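Local coordinates for protein dihydrodipicolinate synthase (Bacillus clausii KSM-K16, PDB 3E96) that probably catalyses the condensation of pyruvate with aspartate semialdehyde to give 4-hydroxy-tetrahydrodipicolinate, on the route to lysine, at residues 18-23 with 273-278; 54-59 with 258-263; 137-142 with 160-165; 164-169 with 187-192. All blocks are in the same frame, centred on the assembly; numbering follows the deposited sequence.

Overall arrangement
The four contacts illustrate how a TIM barrel divides its labour between strand ladders and the loops beyond them. Interactions 3 and 4 lie side by side in the parallel sheet and share strand 163-168, each closing a beta-alpha-beta unit. Regular backbone bonds dominate both; interaction 3 is only partly buried and reaches the surface at its strand-start end, whereas interaction 4 is buried and carries the predicted Schiff-base lysine. Interactions 1 and 2 are buried too, on the opposite side of the chain's centre. They join loops following the first two strands to the C-terminal helical region, through isolated bonds, water and aliphatic contacts, and touch each other through Ser57.

Interaction 1: residues 18-23 with 273-278; sequences IPITPF and QNAGVT
The carbonyl oxygen of Phe23 is gripped from the backbone of 273-278 by two neighbouring residues. Val277 N donates a nearly straight hydrogen bond to Phe23 O (2.9 Å, 165° at the hydrogen), lying in the carbonyl plane, while Gly276 CA brings a C-H within 3.3 Å of Phe23 O. A CB at Gly276 would collide with this same oxygen, and the positive phi of the residue (73°) also favours glycine. The Phe23 ring is framed by two more carbonyls: Thr21 O sits 3.3 Å above the plane, over the centre of one face, and Val277 O lies at the edge, 3.4 Å from Phe23 CD2. Lys265 NZ hydrogen-bonds to both Thr21 O and Val277 O, tying the two framing oxygens to one ammonium group. In TIM-barrel terms, 18-23 is the loop leaving the first strand, and it is met here by the loop that follows helix 262-270. Pro22 CA contributes a further C-H contact, 3.2 Å from Ala275 O, an oxygen that is buried and has no hydrogen-bond donor. Alongside, Ile20 holds CG1 between its backbone N and carbonyl carbon (chi1 54°), and CD1 beyond it meets Ala275 CB at 3.6 Å. Met268 of helix 262-270 touches both of these side chains, and Glu269 OE2 accepts from the backbone N of Ala275 and of Gly276.

Interaction 2: residues 54-59 with 258-263; sequences GNTSEF and GNNVVV
Val261 presses its two methyls against the turn at 54-59, one on the backbone and one on a carboxylate. Its CG2 lies 3.5 Å from Thr56 O. The other methyl, CG1, stands anti to the backbone N (chi1 176°) and comes within 3.5 Å of Glu58 OE2, the two side chains crossing obliquely. Beside these methyl contacts a water bridges the polar groups, hydrogen-bonded to Thr56 OG1 at 2.5 Å and donating to Asn260 OD1 at 2.6 Å. Asn260 OD1 also accepts from Arg252, so the water's mate is itself held. Glu58 has stronger ties beyond the valine: OE2 forms a salt bridge with Lys265 and OE1 accepts from Arg279 N. An alanine in place of Glu58 would probably leave the Lys265 ammonium without its carboxylate mate and Arg279 N without this acceptor, besides opening a gap beside Val261 CG1. Further out, Glu58 N bonds back to Asn55 O (3.0 Å), closing a type I turn, and Tyr119 of the second subunit packs on Asn55, Asn260 and Val261. Thr56, predicted to bind pyruvate, lies about 9 Å from Lys167 between side chains, consistent with the pyruvate pocket of the DapA family.

Interaction 3: residues 137-142 with 160-165; sequences DFPSLV and LQNLVG
Val142 and Leu163 meet at about a right angle, Val142 CG1 touching Leu163 CD1 at 3.8 Å. Leu163 sets CG anti to its backbone N (chi1 179°); its CD1 also lies near Ser140 O. Helices cover this pair: Leu157 touches Leu163, and Phe129 and Leu154 touch Val142. Leu141, on the other face from Leu163, slants across Val164, with Leu141 CD1 3.8 Å from Val164 CG2; at the strand start Pro139 CB approaches Val164 CG1 at 4.2 Å. The two strands are the parallel neighbours of a beta-alpha-beta unit of the TIM barrel, with helix 152-157 between them. Their short segments diverge by 60°, and the register slips by one between the pairs Ser140-Leu163 and Leu141-Gly165, a beta bulge. Three backbone bonds join the strands: Ser140 N to Asn162 O (2.7 Å), Val164 N to Ser140 O (2.9 Å) and Val142 N to Gly165 O (3.3 Å). Gly165 suits its place, since a CB there would lie tight against Leu141 CG. At the entrance to the strands Asn162 CB lies 3.4 Å from Phe138 O, and the amide beyond it comes close to the Asp137 carboxylate. A glycine in place of Asn162 would probably bare Phe138 O on this side and set the Asp137 carboxylate freer to turn. Phe138 O also accepts from Ser140 OG at 2.8 Å.

Interaction 4: residues 164-169 with 187-192; sequences VGVKYA and HQIAWI
Val166 and Trp191 lie side by side and point the same way, with the six-membered end of the indole reaching over to the valine: Trp191 CZ3 is 3.7 Å from Val166 CB, in an oblique approach. Above one face of the indole, over its centre, stands Ile189 CG2, and the same methyl meets Val166 CG2 at 3.8 Å. The Tyr168 ring approaches the indole obliquely, its CD1 4.4 Å from Trp191 CZ3. Its hydroxyl bonds to Asp151, while Phe176 meets its ring at an angle. Leu154 of helix 152-157 touches Val166, Tyr168 and Trp191, and Val179 and Val180 of helix 173-180 also pack on the indole. The two strands flank that second helix in a beta-alpha-beta unit of the TIM barrel, and their short segments run nearly parallel, 18° apart. The ladder between them alternates its donors: Ala190 N to Val164 O, Val166 N to Ala190 O (3.0 Å), Ile192 N to Val166 O, and Tyr168 N to Ile192 O, the last at 2.9 Å and bent to 137° at its hydrogen. A side chain at Gly165 would press on Ala190 O. On the opposite face from Trp191, Lys167 and Ile192 lie side by side, Lys167 CG 4.1 Å from Ile192 CB. Beyond CG the lysine chain is fully extended, carrying the amine that is predicted to form the Schiff base away from Ile192, while Tyr143, a predicted proton donor or acceptor, and Val51 touch the lysine side chain.

Interaction 1: residues 18-23 with 273-278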
loop_
_atom_site.group_PDB
_atom_site.type_symbol
_atom_site.label_atom_id
_atom_site.label_comp_id
_atom_site.label_asym_id
_atom_site.label_seq_id
_atom_site.Cartn_x
_atom_site.Cartn_y
_atom_site.Cartn_z
ATOM N N ILE B 18 6.277 7.257 17.492
ATOM C CA ILE B 18 5.163 6.621 16.794
ATOM C C ILE B 18 4.681 5.497 17.693
ATOM O O ILE B 18 5.336 4.464 17.809
ATOM C CB ILE B 18 5.598 6.003 15.446
ATOM C CG1 ILE B 18 6.615 6.911 14.742
ATOM C CG2 ILE B 18 4.367 5.781 14.570
ATOM C CD1 ILE B 18 6.132 8.312 14.469
ATOM N N PRO B 19 3.511 5.671 18.315
ATOM C CA PRO B 19 2.962 4.660 19.217
ATOM C C PRO B 19 2.377 3.446 18.525
ATOM O O PRO B 19 1.855 3.540 17.416
ATOM C CB PRO B 19 1.890 5.433 19.970
ATOM C CG PRO B 19 1.310 6.291 18.863
ATOM C CD PRO B 19 2.555 6.780 18.122
ATOM N N ILE B 20 2.477 2.302 19.190
ATOM C CA ILE B 20 1.884 1.085 18.665
ATOM C C ILE B 20 0.400 1.184 19.004
ATOM O O ILE B 20 -0.004 2.014 19.827
ATOM C CB ILE B 20 2.401 -0.173 19.389
ATOM C CG1 ILE B 20 2.182 -0.011 20.900
ATOM C CG2 ILE B 20 3.852 -0.414 19.059
ATOM C CD1 ILE B 20 2.130 -1.326 21.671
ATOM N N THR B 21 -0.408 0.350 18.360
ATOM C CA THR B 21 -1.829 0.274 18.669
ATOM C C THR B 21 -1.965 -1.128 19.259
ATOM O O THR B 21 -1.917 -2.127 18.537
ATOM C CB THR B 21 -2.727 0.371 17.420
ATOM O OG1 THR B 21 -2.492 1.617 16.749
ATOM C CG2 THR B 21 -4.201 0.298 17.828
ATOM N N PRO B 22 -2.104 -1.226 20.592
ATOM C CA PRO B 22 -2.238 -2.535 21.240
ATOM C C PRO B 22 -3.480 -3.277 20.757
ATOM O O PRO B 22 -4.577 -2.725 20.785
ATOM C CB PRO B 22 -2.337 -2.182 22.728
ATOM C CG PRO B 22 -1.615 -0.866 22.822
ATOM C CD PRO B 22 -2.091 -0.144 21.590
ATOM N N PHE B 23 -3.306 -4.518 20.307
ATOM C CA PHE B 23 -4.437 -5.321 19.846
ATOM C C PHE B 23 -4.532 -6.569 20.714
ATOM O O PHE B 23 -3.514 -7.191 21.025
ATOM C CB PHE B 23 -4.261 -5.762 18.388
ATOM C CG PHE B 23 -4.215 -4.635 17.399
ATOM C CD1 PHE B 23 -5.246 -3.706 17.328
ATOM C CD2 PHE B 23 -3.155 -4.534 16.496
ATOM C CE1 PHE B 23 -5.226 -2.691 16.368
ATOM C CE2 PHE B 23 -3.124 -3.526 15.536
ATOM C CZ PHE B 23 -4.161 -2.602 15.470
ATOM N N GLN B 273 5.488 -4.887 29.610
ATOM C CA GLN B 273 4.786 -3.691 29.168
ATOM C C GLN B 273 3.662 -4.243 28.290
ATOM O O GLN B 273 3.878 -5.184 27.521
ATOM C CB GLN B 273 5.720 -2.788 28.354
ATOM C CG GLN B 273 6.979 -2.366 29.111
ATOM C CD GLN B 273 7.906 -1.497 28.270
ATOM O OE1 GLN B 273 7.831 -1.504 27.042
ATOM N NE2 GLN B 273 8.794 -0.760 28.932
ATOM N N ASN B 274 2.467 -3.676 28.410
ATOM C CA ASN B 274 1.311 -4.150 27.652
ATOM C C ASN B 274 1.276 -3.703 26.196
ATOM O O ASN B 274 1.193 -2.515 25.903
ATOM C CB ASN B 274 0.032 -3.711 28.360
ATOM C CG ASN B 274 -0.070 -4.283 29.762
ATOM O OD1 ASN B 274 -0.302 -3.555 30.731
ATOM N ND2 ASN B 274 0.111 -5.594 29.875
ATOM N N ALA B 275 1.322 -4.669 25.286
ATOM C CA ALA B 275 1.305 -4.356 23.862
ATOM C C ALA B 275 0.358 -5.249 23.082
ATOM O O ALA B 275 -0.170 -4.849 22.043
ATOM C CB ALA B 275 2.711 -4.477 23.293
ATOM N N GLY B 276 0.136 -6.459 23.577
ATOM C CA GLY B 276 -0.734 -7.370 22.862
ATOM C C GLY B 276 -0.018 -7.879 21.620
ATOM O O GLY B 276 1.201 -8.042 21.630
ATOM N N VAL B 277 -0.766 -8.102 20.544
ATOM C CA VAL B 277 -0.189 -8.624 19.310
ATOM C C VAL B 277 -0.425 -7.721 18.104
ATOM O O VAL B 277 -1.097 -6.694 18.196
ATOM C CB VAL B 277 -0.790 -10.001 18.966
ATOM C CG1 VAL B 277 -0.480 -10.999 20.067
ATOM C CG2 VAL B 277 -2.304 -9.866 18.774
ATOM N N THR B 278 0.144 -8.117 16.972
ATOM C CA THR B 278 -0.040 -7.377 15.730
ATOM C C THR B 278 -1.274 -7.968 15.055
ATOM O O THR B 278 -1.739 -9.045 15.440
ATOM C CB THR B 278 1.169 -7.545 14.768
ATOM O OG1 THR B 278 1.484 -8.940 14.622
ATOM C CG2 THR B 278 2.389 -6.795 15.291
#

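Interaction 2: residues 54-59 with 258-263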
loop_
_atom_site.group_PDB
_atom_site.type_symbol
_atom_site.label_atom_id
_atom_site.label_comp_id
_atom_site.label_asym_id
_atom_site.label_seq_id
_atom_site.Cartn_x
_atom_site.Cartn_y
_atom_site.Cartn_z
ATOM N N GLY B 54 0.434 6.247 12.758
ATOM C CA GLY B 54 1.693 6.192 12.038
ATOM C C GLY B 54 1.832 4.746 11.597
ATOM O O GLY B 54 0.970 3.923 11.906
ATOM N N ASN B 55 2.893 4.402 10.882
ATOM C CA ASN B 55 3.011 3.019 10.448
ATOM C C ASN B 55 3.347 2.068 11.589
ATOM O O ASN B 55 2.981 0.899 11.542
ATOM C CB ASN B 55 4.013 2.905 9.299
ATOM C CG ASN B 55 3.343 3.083 7.942
ATOM O OD1 ASN B 55 3.903 3.694 7.037
ATOM N ND2 ASN B 55 2.131 2.541 7.799
ATOM N N THR B 56 4.013 2.575 12.623
ATOM C CA THR B 56 4.344 1.746 13.778
ATOM C C THR B 56 3.031 1.436 14.504
ATOM O O THR B 56 2.923 0.444 15.223
ATOM C CB THR B 56 5.286 2.481 14.752
ATOM O OG1 THR B 56 6.406 3.003 14.029
ATOM C CG2 THR B 56 5.799 1.521 15.826
ATOM N N SER B 57 2.037 2.298 14.292
ATOM C CA SER B 57 0.711 2.151 14.896
ATOM C C SER B 57 -0.141 1.165 14.098
ATOM O O SER B 57 -1.297 0.913 14.451
ATOM C CB SER B 57 -0.024 3.497 14.902
ATOM O OG SER B 57 0.837 4.563 15.256
ATOM N N GLU B 58 0.429 0.633 13.017
ATOM C CA GLU B 58 -0.271 -0.295 12.129
ATOM C C GLU B 58 -1.524 0.359 11.546
ATOM O O GLU B 58 -2.606 -0.226 11.499
ATOM C CB GLU B 58 -0.616 -1.591 12.862
ATOM C CG GLU B 58 0.610 -2.433 13.178
ATOM C CD GLU B 58 0.279 -3.677 13.973
ATOM O OE1 GLU B 58 -0.119 -4.695 13.362
ATOM O OE2 GLU B 58 0.405 -3.627 15.221
ATOM N N PHE B 59 -1.343 1.593 11.090
ATOM C CA PHE B 59 -2.402 2.391 10.486
ATOM C C PHE B 59 -3.253 1.639 9.460
ATOM O O PHE B 59 -4.486 1.668 9.517
ATOM C CB PHE B 59 -1.766 3.622 9.831
ATOM C CG PHE B 59 -2.713 4.440 9.008
ATOM C CD1 PHE B 59 -3.778 5.102 9.600
ATOM C CD2 PHE B 59 -2.515 4.576 7.635
ATOM C CE1 PHE B 59 -4.635 5.894 8.843
ATOM C CE2 PHE B 59 -3.365 5.363 6.868
ATOM C CZ PHE B 59 -4.429 6.026 7.475
ATOM N N GLY B 258 9.014 -6.736 7.686
ATOM C CA GLY B 258 7.842 -7.426 8.199
ATOM C C GLY B 258 7.852 -7.502 9.719
ATOM O O GLY B 258 6.799 -7.532 10.353
ATOM N N ASN B 259 9.050 -7.526 10.300
ATOM C CA ASN B 259 9.235 -7.609 11.753
ATOM C C ASN B 259 9.145 -6.263 12.472
ATOM O O ASN B 259 9.183 -6.214 13.703
ATOM C CB ASN B 259 10.613 -8.204 12.059
ATOM C CG ASN B 259 10.565 -9.684 12.374
ATOM O OD1 ASN B 259 9.571 -10.355 12.113
ATOM N ND2 ASN B 259 11.656 -10.202 12.933
ATOM N N ASN B 260 9.016 -5.182 11.709
ATOM C CA ASN B 260 9.010 -3.833 12.271
ATOM C C ASN B 260 8.225 -3.566 13.555
ATOM O O ASN B 260 8.758 -2.973 14.498
ATOM C CB ASN B 260 8.582 -2.830 11.197
ATOM C CG ASN B 260 8.789 -1.396 11.635
ATOM O OD1 ASN B 260 8.066 -0.884 12.490
ATOM N ND2 ASN B 260 9.787 -0.743 11.058
ATOM N N VAL B 261 6.968 -3.989 13.600
ATOM C CA VAL B 261 6.144 -3.756 14.785
ATOM C C VAL B 261 6.063 -4.964 15.708
ATOM O O VAL B 261 6.103 -4.821 16.932
ATOM C CB VAL B 261 4.705 -3.341 14.386
ATOM C CG1 VAL B 261 3.825 -3.206 15.638
ATOM C CG2 VAL B 261 4.737 -2.021 13.620
ATOM N N VAL B 262 5.956 -6.155 15.130
ATOM C CA VAL B 262 5.847 -7.348 15.956
ATOM C C VAL B 262 7.045 -7.511 16.900
ATOM O O VAL B 262 6.877 -7.967 18.029
ATOM C CB VAL B 262 5.637 -8.621 15.092
ATOM C CG1 VAL B 262 6.826 -8.853 14.182
ATOM C CG2 VAL B 262 5.379 -9.822 16.002
ATOM N N VAL B 263 8.241 -7.127 16.458
ATOM C CA VAL B 263 9.424 -7.216 17.323
ATOM C C VAL B 263 9.244 -6.270 18.516
ATOM O O VAL B 263 9.571 -6.616 19.659
ATOM C CB VAL B 263 10.724 -6.832 16.569
ATOM C CG1 VAL B 263 11.874 -6.632 17.560
ATOM C CG2 VAL B 263 11.087 -7.930 15.575
HETATM O O HOH W 1 7.334 1.574 12.154
#

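Interaction 3: residues 137-142 with 160-165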
loop_
_atom_site.group_PDB
_atom_site.type_symbol
_atom_site.label_atom_id
_atom_site.label_comp_id
_atom_site.label_asym_id
_atom_site.label_seq_id
_atom_site.Cartn_x
_atom_site.Cartn_y
_atom_site.Cartn_z
ATOM N N ASP B 137 -5.817 22.957 4.708
ATOM C CA ASP B 137 -5.415 24.260 5.234
ATOM C C ASP B 137 -5.099 24.066 6.718
ATOM O O ASP B 137 -5.627 24.765 7.587
ATOM C CB ASP B 137 -6.553 25.269 5.046
ATOM C CG ASP B 137 -6.148 26.684 5.416
ATOM O OD1 ASP B 137 -5.055 27.118 4.999
ATOM O OD2 ASP B 137 -6.931 27.365 6.114
ATOM N N PHE B 138 -4.228 23.101 6.989
ATOM C CA PHE B 138 -3.840 22.742 8.348
ATOM C C PHE B 138 -2.379 22.284 8.270
ATOM O O PHE B 138 -1.958 21.741 7.249
ATOM C CB PHE B 138 -4.745 21.590 8.804
ATOM C CG PHE B 138 -4.653 21.262 10.261
ATOM C CD1 PHE B 138 -5.050 22.182 11.225
ATOM C CD2 PHE B 138 -4.222 20.005 10.671
ATOM C CE1 PHE B 138 -5.024 21.852 12.575
ATOM C CE2 PHE B 138 -4.193 19.665 12.019
ATOM C CZ PHE B 138 -4.596 20.592 12.972
ATOM N N PRO B 139 -1.587 22.502 9.338
ATOM C CA PRO B 139 -0.179 22.085 9.311
ATOM C C PRO B 139 -0.042 20.635 8.874
ATOM O O PRO B 139 -0.700 19.749 9.424
ATOM C CB PRO B 139 0.274 22.321 10.746
ATOM C CG PRO B 139 -0.512 23.556 11.117
ATOM C CD PRO B 139 -1.896 23.201 10.599
ATOM N N SER B 140 0.813 20.400 7.883
ATOM C CA SER B 140 0.998 19.059 7.342
ATOM C C SER B 140 2.449 18.653 7.149
ATOM O O SER B 140 3.310 19.490 6.872
ATOM C CB SER B 140 0.313 18.943 5.972
ATOM O OG SER B 140 -1.034 19.372 6.004
ATOM N N LEU B 141 2.702 17.357 7.301
ATOM C CA LEU B 141 4.019 16.784 7.057
ATOM C C LEU B 141 3.758 15.718 6.004
ATOM O O LEU B 141 2.632 15.230 5.880
ATOM C CB LEU B 141 4.598 16.098 8.296
ATOM C CG LEU B 141 5.048 16.945 9.481
ATOM C CD1 LEU B 141 3.842 17.362 10.307
ATOM C CD2 LEU B 141 6.008 16.131 10.329
ATOM N N VAL B 142 4.781 15.370 5.235
ATOM C CA VAL B 142 4.634 14.323 4.235
ATOM C C VAL B 142 5.693 13.256 4.497
ATOM O O VAL B 142 6.824 13.576 4.886
ATOM C CB VAL B 142 4.806 14.862 2.792
ATOM C CG1 VAL B 142 3.748 15.927 2.500
ATOM C CG2 VAL B 142 6.198 15.420 2.608
ATOM N N LEU B 160 4.361 25.660 -0.166
ATOM C CA LEU B 160 3.079 25.599 0.529
ATOM C C LEU B 160 3.223 26.048 1.974
ATOM O O LEU B 160 4.021 25.499 2.734
ATOM C CB LEU B 160 2.503 24.182 0.476
ATOM C CG LEU B 160 2.102 23.688 -0.915
ATOM C CD1 LEU B 160 1.716 22.210 -0.838
ATOM C CD2 LEU B 160 0.946 24.534 -1.459
ATOM N N GLN B 161 2.445 27.058 2.347
ATOM C CA GLN B 161 2.482 27.593 3.700
ATOM C C GLN B 161 2.248 26.541 4.777
ATOM O O GLN B 161 2.875 26.578 5.835
ATOM C CB GLN B 161 1.441 28.705 3.846
ATOM C CG GLN B 161 1.892 30.025 3.258
ATOM C CD GLN B 161 3.029 30.645 4.048
ATOM O OE1 GLN B 161 3.737 31.522 3.555
ATOM N NE2 GLN B 161 3.201 30.196 5.288
ATOM N N ASN B 162 1.350 25.600 4.513
ATOM C CA ASN B 162 1.049 24.581 5.504
ATOM C C ASN B 162 1.929 23.339 5.505
ATOM O O ASN B 162 1.695 22.421 6.287
ATOM C CB ASN B 162 -0.427 24.201 5.414
ATOM C CG ASN B 162 -1.322 25.261 6.020
ATOM O OD1 ASN B 162 -2.365 25.608 5.466
ATOM N ND2 ASN B 162 -0.917 25.780 7.175
ATOM N N LEU B 163 2.931 23.292 4.632
ATOM C CA LEU B 163 3.842 22.150 4.646
ATOM C C LEU B 163 4.893 22.558 5.675
ATOM O O LEU B 163 5.735 23.425 5.407
ATOM C CB LEU B 163 4.500 21.928 3.280
ATOM C CG LEU B 163 5.482 20.747 3.268
ATOM C CD1 LEU B 163 4.721 19.449 3.510
ATOM C CD2 LEU B 163 6.215 20.684 1.946
ATOM N N VAL B 164 4.834 21.952 6.857
ATOM C CA VAL B 164 5.761 22.303 7.925
ATOM C C VAL B 164 6.922 21.342 8.107
ATOM O O VAL B 164 7.859 21.636 8.848
ATOM C CB VAL B 164 5.023 22.441 9.280
ATOM C CG1 VAL B 164 3.967 23.527 9.183
ATOM C CG2 VAL B 164 4.384 21.117 9.672
ATOM N N GLY B 165 6.863 20.196 7.444
ATOM C CA GLY B 165 7.944 19.246 7.588
ATOM C C GLY B 165 7.884 18.076 6.639
ATOM O O GLY B 165 6.852 17.784 6.038
#

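Interaction 4: residues 164-169 with 187-192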
loop_
_atom_site.group_PDB
_atom_site.type_symbol
_atom_site.label_atom_id
_atom_site.label_comp_id
_atom_site.label_asym_id
_atom_site.label_seq_id
_atom_site.Cartn_x
_atom_site.Cartn_y
_atom_site.Cartn_z
ATOM N N VAL B 164 4.834 21.952 6.857
ATOM C CA VAL B 164 5.761 22.303 7.925
ATOM C C VAL B 164 6.922 21.342 8.107
ATOM O O VAL B 164 7.859 21.636 8.848
ATOM C CB VAL B 164 5.023 22.441 9.280
ATOM C CG1 VAL B 164 3.967 23.527 9.183
ATOM C CG2 VAL B 164 4.384 21.117 9.672
ATOM N N GLY B 165 6.863 20.196 7.444
ATOM C CA GLY B 165 7.944 19.246 7.588
ATOM C C GLY B 165 7.884 18.076 6.639
ATOM O O GLY B 165 6.852 17.784 6.038
ATOM N N VAL B 166 9.018 17.406 6.502
ATOM C CA VAL B 166 9.113 16.250 5.635
ATOM C C VAL B 166 9.822 15.131 6.378
ATOM O O VAL B 166 10.913 15.328 6.912
ATOM C CB VAL B 166 9.937 16.561 4.362
ATOM C CG1 VAL B 166 10.173 15.279 3.567
ATOM C CG2 VAL B 166 9.219 17.595 3.506
ATOM N N LYS B 167 9.187 13.968 6.440
ATOM C CA LYS B 167 9.817 12.818 7.061
ATOM C C LYS B 167 10.420 12.110 5.861
ATOM O O LYS B 167 9.732 11.386 5.142
ATOM C CB LYS B 167 8.780 11.939 7.767
ATOM C CG LYS B 167 8.293 12.550 9.075
ATOM C CD LYS B 167 7.343 11.632 9.824
ATOM C CE LYS B 167 7.019 12.201 11.204
ATOM N NZ LYS B 167 6.116 11.298 11.967
ATOM N N TYR B 168 11.699 12.381 5.617
ATOM C CA TYR B 168 12.410 11.797 4.482
ATOM C C TYR B 168 12.760 10.366 4.851
ATOM O O TYR B 168 13.492 10.132 5.813
ATOM C CB TYR B 168 13.676 12.597 4.194
ATOM C CG TYR B 168 14.190 12.389 2.795
ATOM C CD1 TYR B 168 13.615 13.059 1.712
ATOM C CD2 TYR B 168 15.231 11.498 2.544
ATOM C CE1 TYR B 168 14.067 12.845 0.410
ATOM C CE2 TYR B 168 15.689 11.274 1.258
ATOM C CZ TYR B 168 15.108 11.946 0.191
ATOM O OH TYR B 168 15.570 11.710 -1.088
ATOM N N ALA B 169 12.246 9.412 4.080
ATOM C CA ALA B 169 12.458 8.006 4.387
ATOM C C ALA B 169 13.149 7.184 3.308
ATOM O O ALA B 169 12.933 5.974 3.205
ATOM C CB ALA B 169 11.123 7.367 4.764
ATOM N N HIS B 187 11.208 28.765 2.856
ATOM C CA HIS B 187 10.091 27.840 2.988
ATOM C C HIS B 187 9.991 27.124 4.332
ATOM O O HIS B 187 8.996 26.456 4.616
ATOM C CB HIS B 187 10.116 26.849 1.828
ATOM C CG HIS B 187 10.048 27.515 0.489
ATOM N ND1 HIS B 187 9.204 28.576 0.231
ATOM C CD2 HIS B 187 10.729 27.290 -0.659
ATOM C CE1 HIS B 187 9.371 28.976 -1.016
ATOM N NE2 HIS B 187 10.290 28.213 -1.578
ATOM N N GLN B 188 11.017 27.283 5.159
ATOM C CA GLN B 188 11.050 26.694 6.494
ATOM C C GLN B 188 10.437 25.301 6.575
ATOM O O GLN B 188 9.236 25.147 6.799
ATOM C CB GLN B 188 10.339 27.631 7.474
ATOM C CG GLN B 188 10.919 29.038 7.477
ATOM C CD GLN B 188 10.114 30.009 8.318
ATOM O OE1 GLN B 188 9.975 29.836 9.531
ATOM N NE2 GLN B 188 9.578 31.043 7.674
ATOM N N ILE B 189 11.272 24.285 6.401
ATOM C CA ILE B 189 10.810 22.907 6.461
ATOM C C ILE B 189 11.573 22.156 7.546
ATOM O O ILE B 189 12.799 22.241 7.623
ATOM C CB ILE B 189 11.048 22.184 5.112
ATOM C CG1 ILE B 189 10.277 22.887 3.991
ATOM C CG2 ILE B 189 10.644 20.721 5.223
ATOM C CD1 ILE B 189 8.771 22.887 4.171
ATOM N N ALA B 190 10.854 21.441 8.402
ATOM C CA ALA B 190 11.515 20.657 9.431
ATOM C C ALA B 190 11.938 19.376 8.723
ATOM O O ALA B 190 11.094 18.648 8.207
ATOM C CB ALA B 190 10.544 20.334 10.560
ATOM N N TRP B 191 13.238 19.106 8.670
ATOM C CA TRP B 191 13.718 17.891 8.017
ATOM C C TRP B 191 13.876 16.788 9.049
ATOM O O TRP B 191 14.733 16.867 9.928
ATOM C CB TRP B 191 15.047 18.151 7.309
ATOM C CG TRP B 191 14.886 18.979 6.077
ATOM C CD1 TRP B 191 15.233 20.295 5.912
ATOM C CD2 TRP B 191 14.315 18.555 4.835
ATOM N NE1 TRP B 191 14.910 20.711 4.639
ATOM C CE2 TRP B 191 14.346 19.663 3.957
ATOM C CE3 TRP B 191 13.778 17.343 4.376
ATOM C CZ2 TRP B 191 13.861 19.594 2.646
ATOM C CZ3 TRP B 191 13.294 17.276 3.068
ATOM C CH2 TRP B 191 13.341 18.396 2.221
ATOM N N ILE B 192 13.046 15.756 8.923
ATOM C CA ILE B 192 13.039 14.636 9.862
ATOM C C ILE B 192 13.482 13.312 9.240
ATOM O O ILE B 192 13.018 12.936 8.165
ATOM C CB ILE B 192 11.609 14.445 10.428
ATOM C CG1 ILE B 192 11.159 15.734 11.122
ATOM C CG2 ILE B 192 11.568 13.266 11.408
ATOM C CD1 ILE B 192 9.659 15.802 11.381
#